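PDB 6QWT: genome polyprotein from Chicken sicinivirus JSY, which carries in this chain its 3Dpol part, an RNA-dependent RNA polymerase that probably copies the viral genome from an RNA template. Local coordinates for residues Ala110-Pro113 with Trp114-Leu118; Ala178-His181 with Ala182-Gly186; Glu372-Ile376 with His377-Phe381; Pro342-His345 with Pro346-Ala350. One frame throughout, in Å; residues are numbered along the deposited sequence.

Contact 1 (Ala110-Pro113 with Trp114-Leu118). Unlike the reference sequence in segment 114-118: Leu118 (reference Arg).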
loop_
_atom_site.group_PDB
_atom_site.type_symbol
_atom_site.label_atom_id
_atom_site.label_comp_id
_atom_site.label_asym_id
_atom_site.label_seq_id
_atom_site.Cartn_x
_atom_site.Cartn_y
_atom_site.Cartn_z
ATOM N N ALA A 110 8.350 -14.756 8.294
ATOM C CA ALA A 110 9.452 -15.178 7.442
ATOM C C ALA A 110 8.982 -15.734 6.104
ATOM O O ALA A 110 9.809 -15.923 5.205
ATOM C CB ALA A 110 10.308 -16.219 8.165
ATOM N N GLY A 111 7.684 -15.993 5.949
ATOM C CA GLY A 111 7.155 -16.483 4.696
ATOM C C GLY A 111 7.437 -17.955 4.474
ATOM O O GLY A 111 8.127 -18.622 5.247
ATOM N N TYR A 112 6.887 -18.464 3.372
ATOM C CA TYR A 112 6.981 -19.878 3.035
ATOM C C TYR A 112 8.338 -20.191 2.400
ATOM O O TYR A 112 8.799 -19.448 1.532
ATOM C CB TYR A 112 5.859 -20.270 2.076
ATOM C CG TYR A 112 5.634 -21.756 2.008
ATOM C CD1 TYR A 112 4.853 -22.400 2.959
ATOM C CD2 TYR A 112 6.219 -22.522 1.008
ATOM C CE1 TYR A 112 4.654 -23.764 2.911
ATOM C CE2 TYR A 112 6.025 -23.884 0.951
ATOM C CZ TYR A 112 5.242 -24.500 1.905
ATOM O OH TYR A 112 5.044 -25.855 1.851
ATOM N N PRO A 113 8.990 -21.300 2.795
ATOM C CA PRO A 113 8.506 -22.277 3.778
ATOM C C PRO A 113 8.988 -22.029 5.207
ATOM O O PRO A 113 8.679 -22.837 6.084
ATOM C CB PRO A 113 9.082 -23.592 3.248
ATOM C CG PRO A 113 10.405 -23.180 2.673
ATOM C CD PRO A 113 10.225 -21.767 2.136
ATOM N N TRP A 114 9.731 -20.939 5.432
ATOM C CA TRP A 114 10.287 -20.681 6.758
ATOM C C TRP A 114 9.192 -20.559 7.813
ATOM O O TRP A 114 9.317 -21.106 8.915
ATOM C CB TRP A 114 11.135 -19.409 6.739
ATOM C CG TRP A 114 12.020 -19.260 5.537
ATOM C CD1 TRP A 114 11.735 -18.576 4.389
ATOM C CD2 TRP A 114 13.342 -19.790 5.372
ATOM N NE1 TRP A 114 12.793 -18.658 3.517
ATOM C CE2 TRP A 114 13.793 -19.397 4.095
ATOM C CE3 TRP A 114 14.184 -20.564 6.175
ATOM C CZ2 TRP A 114 15.048 -19.749 3.606
ATOM C CZ3 TRP A 114 15.432 -20.913 5.688
ATOM C CH2 TRP A 114 15.852 -20.505 4.415
ATOM N N CYS A 115 8.101 -19.864 7.487
ATOM C CA CYS A 115 7.041 -19.554 8.443
ATOM C C CYS A 115 6.325 -20.804 8.943
ATOM O O CYS A 115 5.336 -20.714 9.678
ATOM C CB CYS A 115 6.029 -18.606 7.806
ATOM S SG CYS A 115 5.090 -19.394 6.487
ATOM N N LEU A 116 6.810 -21.973 8.537
ATOM C CA LEU A 116 6.264 -23.243 8.981
ATOM C C LEU A 116 6.853 -23.695 10.310
ATOM O O LEU A 116 6.148 -24.312 11.116
ATOM C CB LEU A 116 6.525 -24.308 7.915
ATOM C CG LEU A 116 5.502 -25.410 7.669
ATOM C CD1 LEU A 116 4.099 -24.843 7.618
ATOM C CD2 LEU A 116 5.845 -26.116 6.369
ATOM N N THR A 117 8.134 -23.401 10.553
ATOM C CA THR A 117 8.814 -23.854 11.759
ATOM C C THR A 117 9.705 -22.779 12.371
ATOM O O THR A 117 10.436 -23.076 13.324
ATOM C CB THR A 117 9.674 -25.095 11.468
ATOM O OG1 THR A 117 10.681 -24.761 10.503
ATOM C CG2 THR A 117 8.829 -26.245 10.937
ATOM N N LEU A 118 9.668 -21.547 11.867
ATOM C CA LEU A 118 10.711 -20.579 12.170
ATOM C C LEU A 118 10.178 -19.171 11.953
ATOM O O LEU A 118 9.369 -18.931 11.055
ATOM C CB LEU A 118 11.943 -20.822 11.289
ATOM C CG LEU A 118 13.337 -20.765 11.909
ATOM C CD1 LEU A 118 13.326 -21.308 13.328
ATOM C CD2 LEU A 118 14.321 -21.540 11.044
HETATM O O HOH W 1 7.762 -16.806 10.322
HETATM O O HOH W 2 9.954 -24.338 7.816
#
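The indole of Trp114 carries the CD atom of Pro113 over one face, with CD 4.2 Å from Trp114 CD1, the two side chains lying alongside and pointing the same way. At an edge of the indole, close to its plane, sits the carbonyl oxygen of Gly111, while the oxygen of Ala110 comes up obliquely to 3.4 Å from Trp114 CD1. The phenol of Tyr112 receives the same proline from its other end: Pro113 CB stands 3.7 Å above the ring plane, shifted toward the rim, and Leu116 CD2 meets Tyr112 CE1 obliquely at 4.3 Å. Pro113 thus lies between the two aromatics, consistent with the cis peptide bond that joins it to Tyr112. With this bond at its centre, Gly111-Trp114 forms a type VIa turn, part of the Ser-Ala-Gly-Tyr-Pro sequence recognisable as motif G in the fingers of picornaviral polymerases. Beyond the turn the Gly111 oxygen accepts from Cys115 N at 2.6 Å, the donor standing 36° out of the carbonyl plane, and Cys115 SG folds back over the same glycine. The backbone bend brings Trp114 CB within 3.6 Å of Ala110 CB. CG of Trp114, anti to its own carbonyl carbon (chi1 -42°), then sets CD1 by the Ala110 oxygen and sends NE1 toward a hydrogen bond with His181 ND1. The OH of Tyr112 is bound by the oxygen of Pro11. One water joins the ends, accepting from Ala110 N and donating to Leu118 O; a second, inside the bend, donates to Pro113 O at 2.6 Å and hydrogen-bonds Thr117 OG1.

Contact 2 (Ala178-His181 with Ala182-Gly186)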
loop_
_atom_site.group_PDB
_atom_site.type_symbol
_atom_site.label_atom_id
_atom_site.label_comp_id
_atom_site.label_asym_id
_atom_site.label_seq_id
_atom_site.Cartn_x
_atom_site.Cartn_y
_atom_site.Cartn_z
ATOM N N ALA A 178 5.483 -12.232 0.876
ATOM C CA ALA A 178 6.576 -12.905 0.198
ATOM C C ALA A 178 7.547 -13.489 1.221
ATOM O O ALA A 178 7.622 -13.020 2.360
ATOM C CB ALA A 178 7.301 -11.930 -0.727
ATOM N N PRO A 179 8.297 -14.523 0.846
ATOM C CA PRO A 179 9.264 -15.104 1.783
ATOM C C PRO A 179 10.484 -14.209 1.959
ATOM O O PRO A 179 10.804 -13.366 1.117
ATOM C CB PRO A 179 9.640 -16.440 1.135
ATOM C CG PRO A 179 9.360 -16.252 -0.316
ATOM C CD PRO A 179 8.216 -15.282 -0.415
ATOM N N ILE A 180 11.180 -14.424 3.081
ATOM C CA ILE A 180 12.257 -13.524 3.491
ATOM C C ILE A 180 13.399 -13.534 2.475
ATOM O O ILE A 180 14.023 -12.498 2.216
ATOM C CB ILE A 180 12.744 -13.882 4.910
ATOM C CG1 ILE A 180 13.880 -12.952 5.348
ATOM C CG2 ILE A 180 13.169 -15.348 4.993
ATOM C CD1 ILE A 180 13.478 -11.491 5.431
ATOM N N HIS A 181 13.687 -14.693 1.876
ATOM C CA HIS A 181 14.778 -14.743 0.906
ATOM C C HIS A 181 14.407 -14.040 -0.395
ATOM O O HIS A 181 15.282 -13.480 -1.063
ATOM C CB HIS A 181 15.202 -16.192 0.638
ATOM C CG HIS A 181 14.134 -17.045 0.025
ATOM N ND1 HIS A 181 13.027 -17.476 0.725
ATOM C CD2 HIS A 181 14.019 -17.572 -1.218
ATOM C CE1 HIS A 181 12.269 -18.219 -0.062
ATOM N NE2 HIS A 181 12.848 -18.292 -1.247
ATOM N N ALA A 182 13.123 -14.047 -0.767
ATOM C CA ALA A 182 12.695 -13.282 -1.934
ATOM C C ALA A 182 12.676 -11.788 -1.643
ATOM O O ALA A 182 12.902 -10.975 -2.548
ATOM C CB ALA A 182 11.316 -13.746 -2.398
ATOM N N ILE A 183 12.414 -11.408 -0.392
ATOM C CA ILE A 183 12.381 -9.993 -0.042
ATOM C C ILE A 183 13.787 -9.407 -0.052
ATOM O O ILE A 183 14.012 -8.308 -0.574
ATOM C CB ILE A 183 11.687 -9.805 1.319
ATOM C CG1 ILE A 183 10.170 -9.774 1.130
ATOM C CG2 ILE A 183 12.168 -8.536 2.007
ATOM C CD1 ILE A 183 9.403 -10.289 2.316
ATOM N N ILE A 184 14.758 -10.135 0.502
ATOM C CA ILE A 184 16.129 -9.637 0.540
ATOM C C ILE A 184 16.715 -9.562 -0.866
ATOM O O ILE A 184 17.412 -8.599 -1.210
ATOM C CB ILE A 184 16.982 -10.513 1.476
ATOM C CG1 ILE A 184 16.487 -10.373 2.917
ATOM C CG2 ILE A 184 18.444 -10.120 1.390
ATOM C CD1 ILE A 184 17.140 -11.334 3.883
ATOM N N ALA A 185 16.437 -10.564 -1.706
ATOM C CA ALA A 185 16.876 -10.498 -3.097
ATOM C C ALA A 185 16.244 -9.312 -3.816
ATOM O O ALA A 185 16.903 -8.636 -4.614
ATOM C CB ALA A 185 16.544 -11.802 -3.819
ATOM N N GLY A 186 14.967 -9.042 -3.540
ATOM C CA GLY A 186 14.310 -7.905 -4.163
ATOM C C GLY A 186 14.861 -6.577 -3.683
ATOM O O GLY A 186 15.014 -5.637 -4.468
#
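A hydrophobic staple starts the helix 180-189, which follows the strand 174-177 and the motif F sequence of the fingers: Ala178, just ahead of the N-cap Pro179, touches Ile183 in the first turn. The methyl of Ala178 packs on Ile183 CG1 at 4.0 Å, and the terminal CD1 of Ile183 also touches the Ala178 carbonyl oxygen. Ile183 reaches back in this way because CG1 is set beside its own backbone N, with chi1 at -83°. Proline can offer no side-chain oxygen as a cap, so what it contributes is apolar and carbonyl: Pro179 CG rests on Ala182 CB at 3.8 Å, and Pro179 O accepts from Ile183 N at 3.0 Å, the donor lying nearly in line with the C=O bond. The helical ladder then continues with Ile184 N to Ile180 O and Ala185 N to His181 O. One turn apart, Ile180 and Ile184 run side by side and point the same way, while helix 136-147 packs Ile142 against Ile184. His181 turns back over the start of its own helix, with CG held between backbone N and carbonyl carbon (chi1 63°); ND1 is bound by Trp114 of the neighbouring loop, and one face of the imidazole lies over the Ala182 backbone nitrogen, with His181 CG 3.3 Å from Ala182 N.

Contact 3 (Glu372-Ile376 with His377-Phe381); sequences ETSSI and HDVTF
Ile376 and His377 cross at a slant, and the branch methyl of the isoleucine lies almost squarely on the imidazole: Ile376 CG2 is 3.8 Å from the ring centroid of His377 and only 5° off the ring normal. This is a CH-pi contact over the centre of a face, with CG2 nearly equidistant from the ring atoms. It depends on the isoleucine's first torsion, for with CG1 anti to the backbone N (chi1 -167°) the CG2 branch is the one turned toward the next residue. The other branch points inward, where Ile376 CD1 approaches Val379 CG1 loosely at 4.5 Å; Phe223 also packs on Ile376, and Leu337 and Ala231 of the central strands on Val379. The imidazole is held at its far end as well, since Tyr220 OH hydrogen-bonds His377 NE2.

Ser375, at the start of the bend, gathers the polar groups. Its OG, placed between backbone N and carbonyl carbon, accepts from His377 N at 3.1 Å and donates weakly to Asp378 OD1 at 3.3 Å. The same carboxylate oxygen takes a second weak bond from Ser375 N, so Asp378 leans across the bend. Meanwhile Ser375 O accepts from Asp378 N at 3.1 Å, the donor standing 64° out of the carbonyl plane. The pattern is that of a type I beta turn over Ser375-Asp378 with an ST turn built into its first corner; it lies in the palm between the strands 360-362 and 384-388 and runs directly into the Phe-Leu-Lys-Arg sequence, beginning at Phe381, that is recognisable as motif E.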
loop_
_atom_site.group_PDB
_atom_site.type_symbol
_atom_site.label_atom_id
_atom_site.label_comp_id
_atom_site.label_asym_id
_atom_site.label_seq_id
_atom_site.Cartn_x
_atom_site.Cartn_y
_atom_site.Cartn_z
ATOM N N GLU A 372 -18.838 17.252 -10.137
ATOM C CA GLU A 372 -18.668 18.065 -11.337
ATOM C C GLU A 372 -17.342 18.815 -11.306
ATOM O O GLU A 372 -16.668 18.947 -12.333
ATOM C CB GLU A 372 -19.838 19.037 -11.483
ATOM N N THR A 373 -16.949 19.307 -10.133
ATOM C CA THR A 373 -15.652 19.941 -9.948
ATOM C C THR A 373 -15.049 19.454 -8.637
ATOM O O THR A 373 -15.735 18.864 -7.797
ATOM C CB THR A 373 -15.760 21.472 -9.962
ATOM O OG1 THR A 373 -14.475 22.041 -10.242
ATOM C CG2 THR A 373 -16.260 21.991 -8.621
ATOM N N SER A 374 -13.751 19.701 -8.472
ATOM C CA SER A 374 -13.043 19.256 -7.280
ATOM C C SER A 374 -11.753 20.053 -7.145
ATOM O O SER A 374 -11.048 20.267 -8.132
ATOM C CB SER A 374 -12.742 17.751 -7.347
ATOM O OG SER A 374 -11.744 17.379 -6.414
ATOM N N SER A 375 -11.453 20.484 -5.926
ATOM C CA SER A 375 -10.243 21.246 -5.636
ATOM C C SER A 375 -9.402 20.507 -4.599
ATOM O O SER A 375 -9.799 19.468 -4.066
ATOM C CB SER A 375 -10.585 22.656 -5.150
ATOM O OG SER A 375 -10.937 22.653 -3.777
ATOM N N ILE A 376 -8.225 21.068 -4.311
ATOM C CA ILE A 376 -7.344 20.501 -3.299
ATOM C C ILE A 376 -8.006 20.487 -1.925
ATOM O O ILE A 376 -7.592 19.722 -1.048
ATOM C CB ILE A 376 -6.002 21.271 -3.276
ATOM C CG1 ILE A 376 -4.945 20.512 -2.471
ATOM C CG2 ILE A 376 -6.189 22.673 -2.716
ATOM C CD1 ILE A 376 -4.539 19.189 -3.083
ATOM N N HIS A 377 -9.045 21.302 -1.722
ATOM C CA HIS A 377 -9.739 21.358 -0.441
ATOM C C HIS A 377 -10.850 20.325 -0.311
ATOM O O HIS A 377 -11.242 20.001 0.815
ATOM C CB HIS A 377 -10.320 22.757 -0.217
ATOM C CG HIS A 377 -9.318 23.858 -0.380
ATOM N ND1 HIS A 377 -9.335 24.729 -1.449
ATOM C CD2 HIS A 377 -8.266 24.226 0.388
ATOM C CE1 HIS A 377 -8.337 25.584 -1.333
ATOM N NE2 HIS A 377 -7.672 25.302 -0.226
ATOM N N ASP A 378 -11.372 19.810 -1.425
ATOM C CA ASP A 378 -12.387 18.762 -1.387
ATOM C C ASP A 378 -11.794 17.363 -1.394
ATOM O O ASP A 378 -12.491 16.404 -1.041
ATOM C CB ASP A 378 -13.330 18.888 -2.586
ATOM C CG ASP A 378 -14.113 20.177 -2.577
ATOM O OD1 ASP A 378 -13.822 21.052 -3.421
ATOM O OD2 ASP A 378 -15.020 20.315 -1.728
ATOM N N VAL A 379 -10.537 17.235 -1.772
ATOM C CA VAL A 379 -9.931 15.952 -2.094
ATOM C C VAL A 379 -9.490 15.241 -0.820
ATOM O O VAL A 379 -9.086 15.870 0.166
ATOM C CB VAL A 379 -8.756 16.190 -3.068
ATOM C CG1 VAL A 379 -7.422 15.825 -2.435
ATOM C CG2 VAL A 379 -8.983 15.467 -4.384
ATOM N N THR A 380 -9.590 13.912 -0.829
ATOM C CA THR A 380 -9.049 13.068 0.229
ATOM C C THR A 380 -7.981 12.152 -0.354
ATOM O O THR A 380 -8.131 11.635 -1.465
ATOM C CB THR A 380 -10.134 12.220 0.909
ATOM O OG1 THR A 380 -10.622 11.233 -0.008
ATOM C CG2 THR A 380 -11.288 13.095 1.379
ATOM N N PHE A 381 -6.903 11.963 0.403
ATOM C CA PHE A 381 -5.787 11.115 -0.000
ATOM C C PHE A 381 -5.356 10.320 1.220
ATOM O O PHE A 381 -5.005 10.910 2.245
ATOM C CB PHE A 381 -4.624 11.950 -0.549
ATOM C CG PHE A 381 -3.513 11.133 -1.148
ATOM C CD1 PHE A 381 -3.785 10.160 -2.098
ATOM C CD2 PHE A 381 -2.197 11.339 -0.763
ATOM C CE1 PHE A 381 -2.764 9.406 -2.654
ATOM C CE2 PHE A 381 -1.173 10.591 -1.315
ATOM C CZ PHE A 381 -1.456 9.623 -2.262
HETATM O O HOH W 3 -8.553 18.154 1.052
#

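Contact 4 (Pro342-His345 with Pro346-Ala350)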
loop_
_atom_site.group_PDB
_atom_site.type_symbol
_atom_site.label_atom_id
_atom_site.label_comp_id
_atom_site.label_asym_id
_atom_site.label_seq_id
_atom_site.Cartn_x
_atom_site.Cartn_y
_atom_site.Cartn_z
ATOM N N PRO A 342 -5.338 21.588 -19.489
ATOM C CA PRO A 342 -6.693 21.707 -18.936
ATOM C C PRO A 342 -7.126 20.484 -18.128
ATOM O O PRO A 342 -6.544 19.408 -18.264
ATOM C CB PRO A 342 -7.566 21.865 -20.186
ATOM C CG PRO A 342 -6.789 21.198 -21.269
ATOM C CD PRO A 342 -5.352 21.491 -20.961
ATOM N N SER A 343 -8.146 20.662 -17.293
ATOM C CA SER A 343 -8.567 19.610 -16.379
ATOM C C SER A 343 -9.251 18.479 -17.137
ATOM O O SER A 343 -10.166 18.713 -17.932
ATOM C CB SER A 343 -9.506 20.182 -15.319
ATOM O OG SER A 343 -9.969 19.167 -14.448
ATOM N N ILE A 344 -8.805 17.251 -16.887
ATOM C CA ILE A 344 -9.418 16.055 -17.450
ATOM C C ILE A 344 -10.283 15.420 -16.370
ATOM O O ILE A 344 -9.788 15.071 -15.292
ATOM C CB ILE A 344 -8.359 15.069 -17.967
ATOM C CG1 ILE A 344 -7.566 15.698 -19.115
ATOM C CG2 ILE A 344 -9.012 13.769 -18.414
ATOM C CD1 ILE A 344 -6.542 14.776 -19.740
ATOM N N HIS A 345 -11.574 15.282 -16.651
ATOM C CA HIS A 345 -12.497 14.763 -15.654
ATOM C C HIS A 345 -12.288 13.260 -15.478
ATOM O O HIS A 345 -12.014 12.551 -16.452
ATOM C CB HIS A 345 -13.939 15.055 -16.070
ATOM C CG HIS A 345 -14.929 14.956 -14.952
ATOM N ND1 HIS A 345 -15.541 13.770 -14.603
ATOM C CD2 HIS A 345 -15.426 15.898 -14.116
ATOM C CE1 HIS A 345 -16.369 13.985 -13.596
ATOM N NE2 HIS A 345 -16.318 15.268 -13.281
ATOM N N PRO A 346 -12.395 12.743 -14.250
ATOM C CA PRO A 346 -12.236 11.294 -14.045
ATOM C C PRO A 346 -13.269 10.460 -14.777
ATOM O O PRO A 346 -13.071 9.246 -14.917
ATOM C CB PRO A 346 -12.357 11.132 -12.522
ATOM C CG PRO A 346 -13.000 12.390 -12.042
ATOM C CD PRO A 346 -12.552 13.464 -12.977
ATOM N N SER A 347 -14.368 11.062 -15.239
ATOM C CA SER A 347 -15.283 10.352 -16.129
ATOM C C SER A 347 -14.558 9.862 -17.374
ATOM O O SER A 347 -14.757 8.723 -17.812
ATOM C CB SER A 347 -16.446 11.261 -16.522
ATOM O OG SER A 347 -17.511 11.145 -15.600
ATOM N N PHE A 348 -13.706 10.712 -17.951
ATOM C CA PHE A 348 -12.980 10.339 -19.160
ATOM C C PHE A 348 -12.031 9.176 -18.899
ATOM O O PHE A 348 -11.940 8.248 -19.710
ATOM C CB PHE A 348 -12.217 11.551 -19.693
ATOM C CG PHE A 348 -11.440 11.279 -20.946
ATOM C CD1 PHE A 348 -10.122 10.845 -20.884
ATOM C CD2 PHE A 348 -12.022 11.465 -22.189
ATOM C CE1 PHE A 348 -9.404 10.595 -22.037
ATOM C CE2 PHE A 348 -11.306 11.221 -23.346
ATOM C CZ PHE A 348 -9.998 10.786 -23.270
ATOM N N ILE A 349 -11.310 9.216 -17.778
ATOM C CA ILE A 349 -10.381 8.138 -17.454
ATOM C C ILE A 349 -11.140 6.843 -17.193
ATOM O O ILE A 349 -10.726 5.763 -17.636
ATOM C CB ILE A 349 -9.502 8.543 -16.256
ATOM C CG1 ILE A 349 -8.604 9.723 -16.631
ATOM C CG2 ILE A 349 -8.662 7.366 -15.770
ATOM C CD1 ILE A 349 -7.704 10.181 -15.506
ATOM N N ALA A 350 -12.272 6.930 -16.489
ATOM C CA ALA A 350 -13.078 5.743 -16.221
ATOM C C ALA A 350 -13.562 5.095 -17.512
ATOM O O ALA A 350 -13.525 3.868 -17.653
ATOM C CB ALA A 350 -14.266 6.107 -15.329
#
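Two hydrogen bonds join His345 to the first turn of helix 346-356, from Ser347 N and Phe348 N. His345 ND1 accepts from Ser347 N at 3.0 Å in a fairly straight bond, 163° at the hydrogen, although the donor is tilted 19° from the imidazole plane. Its carbonyl oxygen accepts in turn from Phe348 N at 2.9 Å. Two amides of the first turn, which have no helical carbonyl before them, are therefore satisfied by a single residue. Swinging CG away from the backbone N (chi1 -162°) carries the ring forward over the helix end, and the opposite nitrogen, NE2, is bound by the oxygen of Pro371, which fixes the ring's rotation.

Ring contacts reinforce the cap. Pro346 CD lies 3.6 Å from the centroid of the His345 ring, over a face but displaced toward the rim, a CH-pi contact between consecutive residues. Trp230 meets the imidazole edge-to-face.

The apolar contacts radiate from one methyl. Ile344 CG2 touches Phe348 CD1 obliquely at 4.0 Å and, less closely, Ile349 CG1 at 4.4 Å; Met316 of helix 298-316 also packs on Ile344, and Tyr338 of strand 335-340 on Ile349. The Ile344-Ile349 pair, spanning the residue before the cap and the fourth of the helix, is a hydrophobic staple. The whole is an N-cap plus hydrophobic staple, with a histidine nitrogen as the capping acceptor, here on the helix 346-356 that follows the catalytic-motif hairpin of the polymerase palm, the element usually assigned to motif D.

From the N terminus, contact 1 comes first and bends the loop between strands 101-102 and 124-126. Contact 2 follows, opening helix 180-189 directly after strand 174-177; a probable hydrogen bond from Ile180 N to Ala110 O, 2.9 Å long, fastens the two into one unit of the fingers. The chain then crosses to the palm. There contact 4, earlier in sequence than contact 3, starts helix 346-356, and contact 3 bends the loop toward strand 384-388. These two meet where Glu372 O packs near His345. None of the four nests within or crosses another; the two pairs lie on opposite sides of the chain's centre, contacts 1 and 3 being 44 Å apart between centres.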